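Local coordinates for protein probable 2-dehydro-3-deoxygalactonokinase DgoK1 (Sinorhizobium meliloti, PDB 3T69) that probably transfers phosphate from ATP to 2-dehydro-3-deoxy-D-galactonate, the kinase step in breakdown of D-galactonate, at residues S17-W22 / H49-G54; I67-M72 / Q77-A82; E38-A43 / A73-G78. All blocks are in the same frame, centred on the assembly; numbering follows the deposited sequence.

Interaction 1: residues S17-W22 / H49-G54; sequences SSFRLW and HTILDG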
ATOM      1  N   SER B  17      15.490   9.440   6.653  1.00 58.65           N
ATOM      2  CA  SER B  17      14.675  10.546   7.212  1.00 59.66           C
ATOM      3  C   SER B  17      15.236  11.187   8.477  1.00 60.03           C
ATOM      4  O   SER B  17      14.631  12.105   9.046  1.00 60.43           O
ATOM      5  CB  SER B  17      13.232  10.077   7.455  1.00 59.05           C
ATOM      6  OG  SER B  17      12.571   9.870   6.226  1.00 59.10           O
ATOM      7  N   SER B  18      16.397  10.704   8.898  1.00 60.69           N
ATOM      8  CA  SER B  18      16.961  11.065  10.174  1.00 61.25           C
ATOM      9  C   SER B  18      18.487  10.966  10.189  1.00 62.12           C
ATOM     10  O   SER B  18      19.075  10.066   9.581  1.00 62.15           O
ATOM     11  CB  SER B  18      16.365  10.180  11.273  1.00 61.28           C
ATOM     12  OG  SER B  18      16.847   8.855  11.188  1.00 60.26           O
ATOM     13  N   PHE B  19      19.105  11.887  10.928  1.00 62.82           N
ATOM     14  CA  PHE B  19      20.550  11.966  11.095  1.00 63.10           C
ATOM     15  C   PHE B  19      20.923  11.805  12.564  1.00 63.48           C
ATOM     16  O   PHE B  19      20.401  12.505  13.415  1.00 64.04           O
ATOM     17  CB  PHE B  19      21.013  13.321  10.598  1.00 62.66           C
ATOM     18  CG  PHE B  19      22.483  13.553  10.740  1.00 64.14           C
ATOM     19  CD1 PHE B  19      23.012  14.073  11.918  1.00 64.47           C
ATOM     20  CD2 PHE B  19      23.343  13.287   9.683  1.00 64.64           C
ATOM     21  CE1 PHE B  19      24.362  14.312  12.046  1.00 64.82           C
ATOM     22  CE2 PHE B  19      24.704  13.526   9.805  1.00 64.02           C
ATOM     23  CZ  PHE B  19      25.210  14.042  10.989  1.00 64.46           C
ATOM     24  N   ARG B  20      21.834  10.895  12.856  1.00 63.81           N
ATOM     25  CA  ARG B  20      22.347  10.739  14.201  1.00 64.67           C
ATOM     26  C   ARG B  20      23.884  10.701  14.221  1.00 64.95           C
ATOM     27  O   ARG B  20      24.496  10.065  13.369  1.00 65.53           O
ATOM     28  CB  ARG B  20      21.749   9.477  14.866  1.00 64.91           C
ATOM     29  N   LEU B  21      24.485  11.374  15.205  1.00 65.13           N
ATOM     30  CA  LEU B  21      25.943  11.397  15.415  1.00 64.86           C
ATOM     31  C   LEU B  21      26.368  11.091  16.866  1.00 65.42           C
ATOM     32  O   LEU B  21      25.686  11.437  17.812  1.00 65.10           O
ATOM     33  CB  LEU B  21      26.501  12.750  14.989  1.00 64.23           C
ATOM     34  CG  LEU B  21      28.009  12.940  15.103  1.00 63.38           C
ATOM     35  CD1 LEU B  21      28.531  13.822  14.004  1.00 62.11           C
ATOM     36  CD2 LEU B  21      28.382  13.529  16.422  1.00 63.17           C
ATOM     37  N   TRP B  22      27.520  10.447  17.018  1.00 66.63           N
ATOM     38  CA  TRP B  22      28.140  10.179  18.318  1.00 67.21           C
ATOM     39  C   TRP B  22      29.650  10.445  18.207  1.00 66.73           C
ATOM     40  O   TRP B  22      30.291   9.950  17.294  1.00 66.73           O
ATOM     41  CB  TRP B  22      27.955   8.705  18.743  1.00 67.92           C
ATOM     42  CG  TRP B  22      26.531   8.172  18.992  1.00 70.16           C
ATOM     43  CD1 TRP B  22      25.870   8.090  20.199  1.00 71.57           C
ATOM     44  CD2 TRP B  22      25.658   7.572  18.025  1.00 72.57           C
ATOM     45  NE1 TRP B  22      24.629   7.508  20.029  1.00 72.33           N
ATOM     46  CE2 TRP B  22      24.474   7.190  18.704  1.00 73.65           C
ATOM     47  CE3 TRP B  22      25.746   7.344  16.644  1.00 72.36           C
ATOM     48  CZ2 TRP B  22      23.394   6.590  18.037  1.00 74.74           C
ATOM     49  CZ3 TRP B  22      24.675   6.744  15.991  1.00 72.29           C
ATOM     50  CH2 TRP B  22      23.518   6.376  16.684  1.00 72.86           C
ATOM     51  N   HIS B  49      28.417  17.729   2.169  1.00 69.00           N
ATOM     52  CA  HIS B  49      29.204  17.980   3.364  1.00 69.42           C
ATOM     53  C   HIS B  49      28.630  18.853   4.434  1.00 69.16           C
ATOM     54  O   HIS B  49      28.928  18.709   5.586  1.00 69.17           O
ATOM     55  CB  HIS B  49      30.403  18.760   2.919  1.00 70.16           C
ATOM     56  CG  HIS B  49      31.626  17.946   2.735  1.00 71.69           C
ATOM     57  ND1 HIS B  49      32.354  17.470   3.793  1.00 73.38           N
ATOM     58  CD2 HIS B  49      32.271  17.553   1.617  1.00 73.22           C
ATOM     59  CE1 HIS B  49      33.397  16.813   3.336  1.00 74.93           C
ATOM     60  NE2 HIS B  49      33.367  16.844   2.020  1.00 74.21           N
ATOM     61  N   THR B  50      27.842  19.813   4.032  1.00 68.50           N
ATOM     62  CA  THR B  50      27.467  20.899   4.877  1.00 67.83           C
ATOM     63  C   THR B  50      26.743  20.452   6.135  1.00 67.44           C
ATOM     64  O   THR B  50      26.988  20.962   7.204  1.00 67.89           O
ATOM     65  CB  THR B  50      26.551  21.802   4.068  1.00 68.00           C
ATOM     66  OG1 THR B  50      27.271  22.950   3.652  1.00 68.38           O
ATOM     67  CG2 THR B  50      25.388  22.225   4.862  1.00 67.43           C
ATOM     68  N   ILE B  51      25.861  19.494   6.032  1.00 66.43           N
ATOM     69  CA  ILE B  51      25.178  19.035   7.209  1.00 65.88           C
ATOM     70  C   ILE B  51      26.144  18.422   8.189  1.00 65.62           C
ATOM     71  O   ILE B  51      26.030  18.607   9.380  1.00 65.49           O
ATOM     72  CB  ILE B  51      24.123  18.019   6.851  1.00 65.96           C
ATOM     73  CG1 ILE B  51      23.058  18.676   6.019  1.00 66.02           C
ATOM     74  CG2 ILE B  51      23.492  17.450   8.075  1.00 65.00           C
ATOM     75  CD1 ILE B  51      22.258  17.719   5.300  1.00 67.60           C
ATOM     76  N   LEU B  52      27.088  17.671   7.672  1.00 65.01           N
ATOM     77  CA  LEU B  52      28.098  17.029   8.485  1.00 64.72           C
ATOM     78  C   LEU B  52      29.044  18.037   9.159  1.00 65.12           C
ATOM     79  O   LEU B  52      29.466  17.817  10.303  1.00 64.71           O
ATOM     80  CB  LEU B  52      28.886  16.029   7.662  1.00 64.38           C
ATOM     81  CG  LEU B  52      29.932  15.167   8.367  1.00 63.77           C
ATOM     82  CD1 LEU B  52      29.493  14.662   9.744  1.00 63.16           C
ATOM     83  CD2 LEU B  52      30.206  14.014   7.470  1.00 62.83           C
ATOM     84  N   ASP B  53      29.378  19.128   8.460  1.00 65.19           N
ATOM     85  CA  ASP B  53      30.277  20.138   9.033  1.00 65.26           C
ATOM     86  C   ASP B  53      29.597  20.946  10.152  1.00 65.42           C
ATOM     87  O   ASP B  53      30.222  21.200  11.196  1.00 64.62           O
ATOM     88  CB  ASP B  53      30.930  21.004   7.943  1.00 64.97           C
ATOM     89  CG  ASP B  53      32.042  20.245   7.188  1.00 65.87           C
ATOM     90  OD1 ASP B  53      32.590  19.264   7.744  1.00 64.60           O
ATOM     91  OD2 ASP B  53      32.368  20.612   6.037  1.00 66.58           O
ATOM     92  N   GLY B  54      28.315  21.282   9.936  1.00 65.72           N
ATOM     93  CA  GLY B  54      27.459  21.942  10.924  1.00 65.98           C
ATOM     94  C   GLY B  54      27.417  21.204  12.247  1.00 66.44           C
ATOM     95  O   GLY B  54      27.774  21.746  13.285  1.00 67.29           O
TER

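Interaction 2: residues I67-M72 / Q77-A82; sequences IIICGM and QGWKEA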
ATOM      1  N   ILE B  67      35.712  10.051  10.454  1.00 49.56           N
ATOM      2  CA  ILE B  67      34.251   9.858  10.434  1.00 47.34           C
ATOM      3  C   ILE B  67      33.886   8.545   9.764  1.00 46.86           C
ATOM      4  O   ILE B  67      34.295   8.274   8.637  1.00 46.09           O
ATOM      5  CB  ILE B  67      33.540  10.981   9.676  1.00 46.90           C
ATOM      6  CG1 ILE B  67      34.156  12.331  10.050  1.00 48.31           C
ATOM      7  CG2 ILE B  67      32.067  10.955   9.934  1.00 43.19           C
ATOM      8  CD1 ILE B  67      33.161  13.493   9.997  1.00 51.28           C
ATOM      9  N   ILE B  68      33.087   7.755  10.473  1.00 46.25           N
ATOM     10  CA  ILE B  68      32.581   6.504   9.984  1.00 46.35           C
ATOM     11  C   ILE B  68      31.052   6.620   9.915  1.00 46.34           C
ATOM     12  O   ILE B  68      30.398   7.026  10.880  1.00 46.40           O
ATOM     13  CB  ILE B  68      33.058   5.365  10.865  1.00 46.05           C
ATOM     14  CG1 ILE B  68      32.693   4.005  10.274  1.00 46.86           C
ATOM     15  CG2 ILE B  68      32.592   5.557  12.268  1.00 46.86           C
ATOM     16  CD1 ILE B  68      33.305   3.768   8.875  1.00 46.39           C
ATOM     17  N   ILE B  69      30.512   6.310   8.738  1.00 46.25           N
ATOM     18  CA  ILE B  69      29.105   6.531   8.443  1.00 45.83           C
ATOM     19  C   ILE B  69      28.481   5.310   7.827  1.00 46.50           C
ATOM     20  O   ILE B  69      29.024   4.741   6.887  1.00 46.93           O
ATOM     21  CB  ILE B  69      28.897   7.649   7.441  1.00 45.61           C
ATOM     22  CG1 ILE B  69      29.752   8.880   7.793  1.00 44.09           C
ATOM     23  CG2 ILE B  69      27.442   7.950   7.364  1.00 44.56           C
ATOM     24  CD1 ILE B  69      29.583  10.067   6.821  1.00 41.69           C
ATOM     25  N   CYS B  70      27.332   4.913   8.355  1.00 46.74           N
ATOM     26  CA  CYS B  70      26.553   3.842   7.794  1.00 46.80           C
ATOM     27  C   CYS B  70      25.220   4.419   7.267  1.00 46.43           C
ATOM     28  O   CYS B  70      24.870   5.551   7.594  1.00 46.85           O
ATOM     29  CB  CYS B  70      26.334   2.749   8.862  1.00 46.90           C
ATOM     30  SG  CYS B  70      25.189   3.190  10.192  1.00 50.33           S
ATOM     31  N   GLY B  71      24.489   3.645   6.457  1.00 45.66           N
ATOM     32  CA  GLY B  71      23.146   4.024   6.023  1.00 44.30           C
ATOM     33  C   GLY B  71      23.021   4.586   4.616  1.00 43.62           C
ATOM     34  O   GLY B  71      23.910   4.463   3.782  1.00 43.57           O
ATOM     35  N   MET B  72      21.902   5.245   4.369  1.00 43.11           N
ATOM     36  CA  MET B  72      21.573   5.724   3.042  1.00 41.67           C
ATOM     37  C   MET B  72      22.506   6.846   2.589  1.00 42.58           C
ATOM     38  O   MET B  72      22.394   7.374   1.477  1.00 43.01           O
ATOM     39  CB  MET B  72      20.100   6.151   2.990  1.00 40.78           C
ATOM     40  CG  MET B  72      19.108   5.016   3.071  1.00 37.83           C
ATOM     41  SD  MET B  72      19.192   3.734   1.810  1.00 36.86           S
ATOM     42  CE  MET B  72      18.580   2.460   2.882  1.00 42.48           C
ATOM     43  N   GLN B  77      21.429   7.666  -4.672  1.00 51.19           N
ATOM     44  CA  GLN B  77      20.741   8.976  -4.614  1.00 52.50           C
ATOM     45  C   GLN B  77      21.197   9.712  -3.357  1.00 52.42           C
ATOM     46  O   GLN B  77      20.416  10.470  -2.730  1.00 53.20           O
ATOM     47  CB  GLN B  77      19.218   8.787  -4.530  1.00 52.90           C
ATOM     48  CG  GLN B  77      18.677   7.447  -5.062  1.00 56.49           C
ATOM     49  CD  GLN B  77      18.827   6.238  -4.050  1.00 61.22           C
ATOM     50  OE1 GLN B  77      18.074   6.119  -3.040  1.00 59.12           O
ATOM     51  NE2 GLN B  77      19.776   5.327  -4.357  1.00 60.35           N
ATOM     52  N   GLY B  78      22.453   9.452  -2.977  1.00 51.21           N
ATOM     53  CA  GLY B  78      22.984   9.914  -1.724  1.00 49.13           C
ATOM     54  C   GLY B  78      24.315  10.577  -1.912  1.00 48.19           C
ATOM     55  O   GLY B  78      24.618  11.084  -2.988  1.00 48.24           O
ATOM     56  N   TRP B  79      25.121  10.561  -0.857  1.00 47.81           N
ATOM     57  CA  TRP B  79      26.427  11.187  -0.904  1.00 47.68           C
ATOM     58  C   TRP B  79      27.381  10.591  -1.932  1.00 47.44           C
ATOM     59  O   TRP B  79      27.878  11.299  -2.791  1.00 47.80           O
ATOM     60  CB  TRP B  79      27.099  11.188   0.461  1.00 47.64           C
ATOM     61  CG  TRP B  79      28.145  12.300   0.584  1.00 48.00           C
ATOM     62  CD1 TRP B  79      28.626  13.103  -0.425  1.00 46.18           C
ATOM     63  CD2 TRP B  79      28.833  12.713   1.785  1.00 48.89           C
ATOM     64  NE1 TRP B  79      29.540  13.992   0.082  1.00 49.53           N
ATOM     65  CE2 TRP B  79      29.689  13.778   1.430  1.00 47.58           C
ATOM     66  CE3 TRP B  79      28.801  12.284   3.126  1.00 48.22           C
ATOM     67  CZ2 TRP B  79      30.521  14.400   2.349  1.00 45.75           C
ATOM     68  CZ3 TRP B  79      29.616  12.930   4.044  1.00 47.20           C
ATOM     69  CH2 TRP B  79      30.462  13.976   3.651  1.00 46.02           C
ATOM     70  N   LYS B  80      27.668   9.307  -1.800  1.00 47.26           N
ATOM     71  CA  LYS B  80      28.505   8.598  -2.743  1.00 47.24           C
ATOM     72  C   LYS B  80      28.130   7.135  -2.661  1.00 47.86           C
ATOM     73  O   LYS B  80      27.910   6.624  -1.571  1.00 48.19           O
ATOM     74  CB  LYS B  80      29.974   8.781  -2.414  1.00 46.78           C
ATOM     75  CG  LYS B  80      30.863   8.262  -3.503  1.00 45.25           C
ATOM     76  CD  LYS B  80      32.272   8.690  -3.289  1.00 44.78           C
ATOM     77  CE  LYS B  80      33.189   7.943  -4.216  1.00 46.98           C
ATOM     78  NZ  LYS B  80      34.558   8.102  -3.700  1.00 50.79           N
ATOM     79  N   GLU B  81      28.008   6.470  -3.805  1.00 48.42           N
ATOM     80  CA  GLU B  81      27.583   5.083  -3.803  1.00 49.67           C
ATOM     81  C   GLU B  81      28.628   4.236  -3.034  1.00 49.01           C
ATOM     82  O   GLU B  81      29.788   4.151  -3.428  1.00 49.37           O
ATOM     83  CB  GLU B  81      27.310   4.583  -5.246  1.00 49.71           C
ATOM     84  CG  GLU B  81      27.402   3.056  -5.422  1.00 55.91           C
ATOM     85  CD  GLU B  81      26.448   2.448  -6.482  1.00 64.16           C
ATOM     86  OE1 GLU B  81      26.407   1.178  -6.532  1.00 65.11           O
ATOM     87  OE2 GLU B  81      25.753   3.210  -7.231  1.00 64.99           O
ATOM     88  N   ALA B  82      28.227   3.672  -1.905  1.00 48.53           N
ATOM     89  CA  ALA B  82      29.050   2.682  -1.190  1.00 48.37           C
ATOM     90  C   ALA B  82      28.663   1.363  -1.836  1.00 47.87           C
ATOM     91  O   ALA B  82      27.761   1.316  -2.636  1.00 49.51           O
ATOM     92  CB  ALA B  82      28.708   2.707   0.294  1.00 47.55           C
TER

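Interaction 3: residues E38-A43 / A73-G78; sequences EGMTTA and AGARQG. With SO4 (sulfate ion), chain E.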
ATOM      1  N   GLU B  38      17.239  15.646   9.205  1.00 74.31           N
ATOM      2  CA  GLU B  38      17.850  15.749   7.864  1.00 74.05           C
ATOM      3  C   GLU B  38      18.493  14.407   7.477  1.00 73.07           C
ATOM      4  O   GLU B  38      19.628  14.103   7.879  1.00 73.63           O
ATOM      5  CB  GLU B  38      18.840  16.908   7.779  1.00 74.03           C
ATOM      6  CG  GLU B  38      19.686  17.040   9.018  1.00 75.19           C
ATOM      7  CD  GLU B  38      19.938  18.480   9.419  1.00 76.62           C
ATOM      8  OE1 GLU B  38      20.299  18.666  10.595  1.00 74.82           O
ATOM      9  OE2 GLU B  38      19.787  19.411   8.574  1.00 76.98           O
ATOM     10  N   GLY B  39      17.729  13.597   6.744  1.00 71.31           N
ATOM     11  CA  GLY B  39      18.175  12.287   6.345  1.00 69.04           C
ATOM     12  C   GLY B  39      18.689  12.426   4.938  1.00 67.59           C
ATOM     13  O   GLY B  39      18.837  13.551   4.443  1.00 67.59           O
ATOM     14  N   MET B  40      18.937  11.291   4.283  1.00 65.70           N
ATOM     15  CA  MET B  40      19.404  11.301   2.888  1.00 63.96           C
ATOM     16  C   MET B  40      18.546  12.137   1.926  1.00 64.04           C
ATOM     17  O   MET B  40      19.099  12.707   0.980  1.00 64.06           O
ATOM     18  CB  MET B  40      19.612   9.876   2.328  1.00 62.85           C
ATOM     19  CG  MET B  40      20.244   9.815   0.938  1.00 57.43           C
ATOM     20  SD  MET B  40      19.243   8.890  -0.239  1.00 49.85           S
ATOM     21  CE  MET B  40      19.421   7.235   0.276  1.00 40.18           C
ATOM     22  N   THR B  41      17.221  12.213   2.125  1.00 64.14           N
ATOM     23  CA  THR B  41      16.406  12.962   1.135  1.00 64.60           C
ATOM     24  C   THR B  41      16.619  14.471   1.301  1.00 65.27           C
ATOM     25  O   THR B  41      16.922  15.169   0.333  1.00 64.57           O
ATOM     26  CB  THR B  41      14.889  12.568   1.025  1.00 64.25           C
ATOM     27  OG1 THR B  41      14.186  12.942   2.205  1.00 63.25           O
ATOM     28  CG2 THR B  41      14.689  11.068   0.764  1.00 64.30           C
ATOM     29  N   THR B  42      16.521  14.963   2.532  1.00 66.27           N
ATOM     30  CA  THR B  42      16.857  16.354   2.740  1.00 67.94           C
ATOM     31  C   THR B  42      18.304  16.646   2.284  1.00 68.63           C
ATOM     32  O   THR B  42      18.521  17.555   1.469  1.00 68.89           O
ATOM     33  CB  THR B  42      16.470  16.884   4.154  1.00 68.24           C
ATOM     34  OG1 THR B  42      16.647  15.870   5.154  1.00 68.71           O
ATOM     35  CG2 THR B  42      14.968  17.329   4.150  1.00 69.45           C
ATOM     36  N   ALA B  43      19.265  15.829   2.721  1.00 68.90           N
ATOM     37  CA  ALA B  43      20.692  16.064   2.406  1.00 69.69           C
ATOM     38  C   ALA B  43      21.072  16.312   0.938  1.00 70.23           C
ATOM     39  O   ALA B  43      22.019  17.069   0.672  1.00 69.80           O
ATOM     40  CB  ALA B  43      21.574  14.978   3.000  1.00 69.51           C
ATOM     41  N   ALA B  73      23.464   7.234   3.411  1.00 42.73           N
ATOM     42  CA  ALA B  73      24.423   8.207   2.877  1.00 42.46           C
ATOM     43  C   ALA B  73      25.155   7.542   1.676  1.00 42.29           C
ATOM     44  O   ALA B  73      25.742   8.231   0.802  1.00 42.23           O
ATOM     45  CB  ALA B  73      25.402   8.637   3.952  1.00 41.68           C
ATOM     46  N   GLY B  74      25.113   6.206   1.657  1.00 41.00           N
ATOM     47  CA  GLY B  74      25.846   5.412   0.686  1.00 41.72           C
ATOM     48  C   GLY B  74      25.024   4.873  -0.480  1.00 42.28           C
ATOM     49  O   GLY B  74      25.529   4.089  -1.260  1.00 41.94           O
ATOM     50  N   ALA B  75      23.775   5.302  -0.613  1.00 43.19           N
ATOM     51  CA  ALA B  75      22.963   4.927  -1.780  1.00 45.03           C
ATOM     52  C   ALA B  75      23.290   5.761  -2.985  1.00 45.80           C
ATOM     53  O   ALA B  75      23.851   6.851  -2.847  1.00 45.78           O
ATOM     54  CB  ALA B  75      21.492   5.056  -1.455  1.00 45.10           C
ATOM     55  N   ARG B  76      22.944   5.241  -4.166  1.00 47.91           N
ATOM     56  CA  ARG B  76      23.028   5.988  -5.463  1.00 49.50           C
ATOM     57  C   ARG B  76      22.526   7.444  -5.398  1.00 49.98           C
ATOM     58  O   ARG B  76      23.097   8.330  -6.017  1.00 49.68           O
ATOM     59  CB  ARG B  76      22.166   5.285  -6.520  1.00 49.67           C
ATOM     60  CG  ARG B  76      22.813   4.148  -7.263  1.00 52.56           C
ATOM     61  CD  ARG B  76      21.833   3.000  -7.551  1.00 54.79           C
ATOM     62  NE  ARG B  76      20.621   3.338  -8.304  1.00 56.13           N
ATOM     63  CZ  ARG B  76      20.204   2.659  -9.383  1.00 56.16           C
ATOM     64  NH1 ARG B  76      20.922   1.635  -9.827  1.00 55.08           N
ATOM     65  NH2 ARG B  76      19.058   2.980 -10.006  1.00 52.12           N
ATOM     66  N   GLN B  77      21.429   7.666  -4.672  1.00 51.19           N
ATOM     67  CA  GLN B  77      20.741   8.976  -4.614  1.00 52.50           C
ATOM     68  C   GLN B  77      21.197   9.712  -3.357  1.00 52.42           C
ATOM     69  O   GLN B  77      20.416  10.470  -2.730  1.00 53.20           O
ATOM     70  CB  GLN B  77      19.218   8.787  -4.530  1.00 52.90           C
ATOM     71  CG  GLN B  77      18.677   7.447  -5.062  1.00 56.49           C
ATOM     72  CD  GLN B  77      18.827   6.238  -4.050  1.00 61.22           C
ATOM     73  OE1 GLN B  77      18.074   6.119  -3.040  1.00 59.12           O
ATOM     74  NE2 GLN B  77      19.776   5.327  -4.357  1.00 60.35           N
ATOM     75  N   GLY B  78      22.453   9.452  -2.977  1.00 51.21           N
ATOM     76  CA  GLY B  78      22.984   9.914  -1.724  1.00 49.13           C
ATOM     77  C   GLY B  78      24.315  10.577  -1.912  1.00 48.19           C
ATOM     78  O   GLY B  78      24.618  11.084  -2.988  1.00 48.24           O
TER
HETATM   79  S   SO4 E 331      17.400   5.876  -8.399  0.50 36.83           S
HETATM   80  O1  SO4 E 331      16.423   6.547  -9.245  0.50 36.42           O
HETATM   81  O2  SO4 E 331      17.726   4.568  -8.966  0.50 36.38           O
HETATM   82  O3  SO4 E 331      18.610   6.682  -8.294  0.50 36.75           O
HETATM   83  O4  SO4 E 331      16.868   5.703  -7.074  0.50 35.93           O

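Interaction 1: residues S17-W22 / H49-G54
Phe19 and Leu21 of strand 19-24 meet Ile51 and Leu52 of helix 50-58 where that helix packs on one face of the N-terminal sheet. The sheet belongs to the ribonuclease H-like unit expected of an ASKHA-type sugar kinase. Two backbone spacings locate the layers: the CA atoms of Phe19 and Ile51 lie 9.3 Å apart and those of Leu21 and Leu52 9.2 Å, a helix-on-sheet separation bridged by side chains alone. No hydrogen bond crosses it, and 136 Å² is buried in total. Phe19 holds CG anti to the backbone N (chi1 179°), which extends its ring out from the sheet. Over one ring face comes the CG2 branch of Ile51, 4.5 Å from Phe19 CE2. That branch is itself anti to the Ile51 backbone N. Two residues along the strand and one along the helix, methyl meets methyl, with Leu21 CD1 4.4 Å from Leu52 CD1. All four residues are buried, and the contact is apolar, with closest approaches near the limit of van der Waals contact. Asp53 N is hydrogen-bonded to His49 O (2.9 Å), so Ile51 and Leu52 sit on a turn of regular backbone. Alternation along the strand sends Trp22 to the other face of the sheet, where it packs on Asp291, Val294 and Leu298 of helix 290-305. The strand thus lies between helix 50-58 and helix 290-305. Within the sheet it is flanked by its antiparallel neighbours: backbone bonds join Phe19 and Leu21 to Ser36 and Arg34 of strand 30-36, and Arg20 and Trp22 to Asp13 and Ala11 of strand 9-14. The Phe19 ring also stacks with His55 further along the helix and meets Trp14 edge-to-face.

Interaction 2: residues I67-M72 / Q77-A82
The indole of Trp79 receives Ile69 at its edge: the CD1 methyl lies near the ring plane, 4.0 Å from Trp79 CZ3, so it abuts the rim of the six-membered ring instead of covering a face. Around the same indole, Phe48 forms a ring stack and His49 an edge-to-face pair. Trp79 carries CG anti to its backbone N (chi1 -156°), directing the ring back along strand 67-71, while Ile69 places CG1 beside its own N and then runs straight out (chi2 180°) to bring CD1 forward. The two side chains cross at about a right angle. A second approach lies closer to the turn and is made by the backbone, with Met72 O 4.1 Å from Gly78 CA. The absence of a side chain on Gly78 allows this, and the CA atoms of Met72 and Gly78 come within 6.5 Å. No hydrogen bond links the two segments, which together bury 104 Å². Leu52 of helix 50-58 touches both Ile69 and Trp79, so the indole extends the apolar layer between helix and sheet. The arrangement is a strand-end loop doubling back over its own strand. Strand 67-71 lies parallel to both 9-14 and 108-116, in the parallel part of a mixed sheet consistent with the ribonuclease H-like fold of ASKHA kinases.

Interaction 3: residues E38-A43 / A73-G78
Met40 starts with CG anti to its backbone N (chi1 -173°), then bends at chi2 (-124°) and chi3 (-72°), curling its thioether along the turn at Ala75-Gly78. Three successive atoms touch different parts of that type I turn. Met40 CG rests 3.8 Å from Gly78 CA; Met40 SD lies 3.2 Å from Gln77 O; and the terminal Met40 CE packs 3.5 Å from Ala75 CB. Met40 CE also comes 3.7 Å from Gln77 OE1, the two side chains running obliquely to each other. Met40 supplies 101 of the 172 Å² buried. It heads helix 40-43, whose N-cap is Gly39: Gly39 O accepts from Ala43 N at 2.9 Å and from Thr42 OG1 at 3.3 Å. On the turn's outer side, a sulfate, probably from the crystallisation liquor, lies at the guanidinium edge of Arg76. The NE bond to O2 is weak, and the very short NH2 approach leaves its exact geometry doubtful. Arg223 of the second subunit also binds this ion. A backbone hydrogen bond ties Met40 to Gly15, and Ala43 and Ala73, one from each segment, both pack on Trp14 of strand 9-14.

All three contacts lie on the same side of the chain's centre. The centres of interactions 2 and 3 are about 7 Å apart, and each lies about 11 Å from that of interaction 1. Helix 50-58 provides the bridges: Leu52 CD1 reaches Ile67 CD1 (3.9 Å), joining interactions 1 and 2, while Ile51 CD1 meets Ala43 CB (3.6 Å), joining 1 and 3. Interactions 2 and 3 share Gln77 and Gly78, and a probable hydrogen bond from Ala82 N to Gly74 O (2.8 Å) closes their common loop. Its outer side holds the sulfate at the subunit interface; that ion alone does not locate the active site.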